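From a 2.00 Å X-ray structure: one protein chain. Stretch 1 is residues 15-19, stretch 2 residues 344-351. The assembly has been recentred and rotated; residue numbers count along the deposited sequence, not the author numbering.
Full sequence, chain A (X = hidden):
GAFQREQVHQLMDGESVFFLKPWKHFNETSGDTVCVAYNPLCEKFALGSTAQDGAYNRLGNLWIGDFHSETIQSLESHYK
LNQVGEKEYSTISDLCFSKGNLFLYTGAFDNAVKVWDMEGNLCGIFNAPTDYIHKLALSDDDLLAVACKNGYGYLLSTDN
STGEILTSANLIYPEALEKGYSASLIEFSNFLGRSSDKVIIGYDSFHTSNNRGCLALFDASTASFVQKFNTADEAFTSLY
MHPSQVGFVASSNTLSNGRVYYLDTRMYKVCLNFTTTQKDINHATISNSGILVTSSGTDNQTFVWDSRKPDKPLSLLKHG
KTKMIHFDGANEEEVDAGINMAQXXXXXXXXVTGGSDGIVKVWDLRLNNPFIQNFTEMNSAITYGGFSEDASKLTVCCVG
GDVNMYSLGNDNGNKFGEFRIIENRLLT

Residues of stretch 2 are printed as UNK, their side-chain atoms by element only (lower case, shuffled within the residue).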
# COMPACT_ATOMS: atom_id res chain seq x y z
N GLU A 15 -11.29 2.15 21.20
CA GLU A 15 -10.99 1.59 19.88
C GLU A 15 -12.09 1.93 18.88
O GLU A 15 -13.20 1.39 18.94
CB GLU A 15 -10.83 0.08 19.98
CG GLU A 15 -9.85 -0.35 21.05
CD GLU A 15 -8.41 -0.30 20.59
OE1 GLU A 15 -8.16 -0.10 19.37
OE2 GLU A 15 -7.52 -0.49 21.45
N SER A 16 -11.76 2.83 17.97
CA SER A 16 -12.73 3.43 17.05
C SER A 16 -13.44 2.37 16.21
O SER A 16 -14.57 2.60 15.76
CB SER A 16 -12.05 4.46 16.14
OG SER A 16 -11.58 3.88 14.92
N VAL A 17 -12.81 1.22 16.00
CA VAL A 17 -13.36 0.25 15.06
C VAL A 17 -14.75 -0.25 15.48
O VAL A 17 -15.58 -0.58 14.63
CB VAL A 17 -12.40 -0.91 14.82
CG1 VAL A 17 -12.36 -1.84 16.01
CG2 VAL A 17 -12.78 -1.65 13.54
N PHE A 18 -15.03 -0.29 16.78
CA PHE A 18 -16.37 -0.68 17.22
C PHE A 18 -17.40 0.40 16.86
O PHE A 18 -18.60 0.11 16.70
CB PHE A 18 -16.40 -0.94 18.73
CG PHE A 18 -15.44 -2.00 19.18
CD1 PHE A 18 -15.44 -3.25 18.57
CD2 PHE A 18 -14.55 -1.76 20.21
CE1 PHE A 18 -14.56 -4.24 18.99
CE2 PHE A 18 -13.66 -2.74 20.64
CZ PHE A 18 -13.67 -3.99 20.03
N PHE A 19 -16.94 1.64 16.73
CA PHE A 19 -17.84 2.78 16.54
C PHE A 19 -18.05 3.15 15.08
O PHE A 19 -18.90 3.98 14.77
CB PHE A 19 -17.33 3.99 17.31
CG PHE A 19 -17.25 3.75 18.79
CD1 PHE A 19 -18.39 3.38 19.50
CD2 PHE A 19 -16.04 3.85 19.46
CE1 PHE A 19 -18.33 3.14 20.85
CE2 PHE A 19 -15.98 3.60 20.84
CZ PHE A 19 -17.12 3.24 21.52
N UNK A 344 -3.12 -2.28 11.88
CA UNK A 344 -3.44 -1.91 13.24
C UNK A 344 -4.30 -0.66 13.27
O UNK A 344 -4.06 0.32 12.55
n UNK A 344 -0.00 -4.72 13.60
c UNK A 344 -0.36 -6.16 15.61
c UNK A 344 -2.13 -4.08 16.39
c UNK A 344 -1.43 -3.99 15.17
c UNK A 344 -2.16 -1.72 14.05
c UNK A 344 -1.38 -3.02 14.12
c UNK A 344 -1.92 -5.18 17.19
c UNK A 344 -0.52 -3.51 13.19
c UNK A 344 -0.55 -5.04 14.81
c UNK A 344 -1.06 -6.21 16.80
N UNK A 345 -5.36 -0.74 14.07
CA UNK A 345 -6.22 0.39 14.35
C UNK A 345 -5.38 1.61 14.69
O UNK A 345 -4.65 1.61 15.67
c UNK A 345 -7.11 0.03 15.55
n UNK A 345 -9.24 2.65 15.22
c UNK A 345 -7.63 1.24 16.33
c UNK A 345 -9.05 1.57 15.97
o UNK A 345 -9.98 0.84 16.34
N UNK A 346 -5.48 2.68 13.89
CA UNK A 346 -4.65 3.81 14.30
C UNK A 346 -5.06 4.29 15.69
O UNK A 346 -6.26 4.29 16.02
c UNK A 346 -4.90 4.86 13.22
c UNK A 346 -5.39 4.07 12.03
c UNK A 346 -6.23 2.97 12.66
N UNK A 347 -4.08 4.66 16.50
CA UNK A 347 -4.33 5.24 17.81
C UNK A 347 -4.82 4.18 18.83
O UNK A 347 -5.05 4.52 19.98
c UNK A 347 -7.03 8.83 16.86
c UNK A 347 -6.11 8.06 15.93
n UNK A 347 -7.50 10.12 16.26
c UNK A 347 -4.92 7.46 16.67
c UNK A 347 -5.35 6.38 17.68
N UNK A 348 -4.92 2.92 18.40
CA UNK A 348 -5.40 1.85 19.26
C UNK A 348 -4.46 0.66 19.34
O UNK A 348 -3.28 0.76 18.98
N UNK A 349 -4.97 -0.47 19.82
CA UNK A 349 -4.18 -1.70 19.91
C UNK A 349 -4.80 -2.92 19.23
O UNK A 349 -4.25 -4.02 19.27
n UNK A 349 -3.24 -0.37 23.05
o UNK A 349 -1.76 -0.82 21.40
c UNK A 349 -2.86 -1.02 21.95
c UNK A 349 -3.86 -2.00 21.38
N UNK A 350 -5.93 -2.74 18.56
CA UNK A 350 -6.54 -3.86 17.86
C UNK A 350 -5.93 -4.07 16.46
O UNK A 350 -5.52 -3.10 15.80
c UNK A 350 -8.05 -3.65 17.72
c UNK A 350 -8.57 -5.08 19.72
c UNK A 350 -8.81 -3.74 19.04
c UNK A 350 -10.29 -3.51 18.84
N UNK A 351 -5.89 -5.32 16.02
CA UNK A 351 -5.37 -5.68 14.71
C UNK A 351 -6.57 -6.09 13.85
O UNK A 351 -7.53 -6.70 14.34
c UNK A 351 -4.36 -6.83 14.85
c UNK A 351 -3.74 -8.58 13.14
c UNK A 351 -3.10 -9.01 11.99
c UNK A 351 -2.95 -6.35 12.80
c UNK A 351 -2.33 -6.75 11.63
c UNK A 351 -2.38 -8.08 11.22
c UNK A 351 -3.69 -7.25 13.56
O HOH W 1 -8.77 4.59 18.29

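Position 344 carries ten side-chain atoms: one carbon leading into fused five- and six-membered rings that hold eight carbons and one nitrogen. That is tryptophan, W344. It is buried and out of reach of stretch 1; its NE1 is hydrogen-bonded elsewhere in the structure.

Position 345 has three carbons in a row, the third carrying one oxygen and one nitrogen, and its CA-to-CB bond points toward stretch 1. The side-chain nitrogen of 345 is 2.7 Å from S16 OG and its side-chain oxygen 2.9 Å from V17 N. This is glutamine, Q345. Its amide has a donor and an acceptor side by side, and both are used: NE2 donates to S16 OG, while OE1 accepts from V17 N. S16 N also lies 3.1 Å from Q345 OE1, but the angle is too poor for a hydrogen bond.

At position 346 three carbons close a ring onto the backbone nitrogen, which identifies proline, P346. Its ring touches nothing on stretch 1; its phi of -62° suits the second place of a type II turn that starts at Q345.

Position 347 shows four carbons in a row ending in nitrogen, with no contact to stretch 1: lysine, K347. It is exposed, which suits a charged chain, and its NZ is hydrogen-bonded elsewhere in the structure; its phi of 74° is that of the third place of the turn.

Position 348 has no side-chain atoms, and its CA is 3.4 Å from E15 OE1. It is glycine, G348. It ends the turn, G348 N bonding to Q345 O at 3.0 Å. An ideal CB on G348 would lie only 2.1 Å from E15 OE1, a clash; the bare backbone leaves room for the carboxylate.

Position 349 has two carbons, the second bearing one oxygen and one nitrogen; 349 N is 3.0 Å from E15 OE2, and 349 CB 4.0 Å from the same OE2. It is asparagine, N349. Its contribution here comes mainly from the backbone, as N349 N donates to E15 OE2 and, weakly, to E15 OE1 at 3.2 Å.

Position 350 has four carbons forked at the second, and its CA-to-CB bond points toward stretch 1. One terminal carbon of the 350 fork is 3.6 Å from F18 CZ and 3.9 Å from V17 CG1. It is leucine, L350, an apolar end suited to apolar neighbours.

Position 351, one carbon and a six-carbon ring, is phenylalanine, F351, buried and out of reach of stretch 1.

The contact thus combines two polar anchors with an apolar patch. The E15 carboxylate reaches a backbone NH just past the turn, the Q345 amide donates to the S16 hydroxyl oxygen and accepts from the V17 backbone NH, and L350 packs against V17 and F18. The two stretches bury 304 Å² between them, both sides summed, joining segments far apart in sequence.

Stretch 2, residues 344-351: WQPKGNLF
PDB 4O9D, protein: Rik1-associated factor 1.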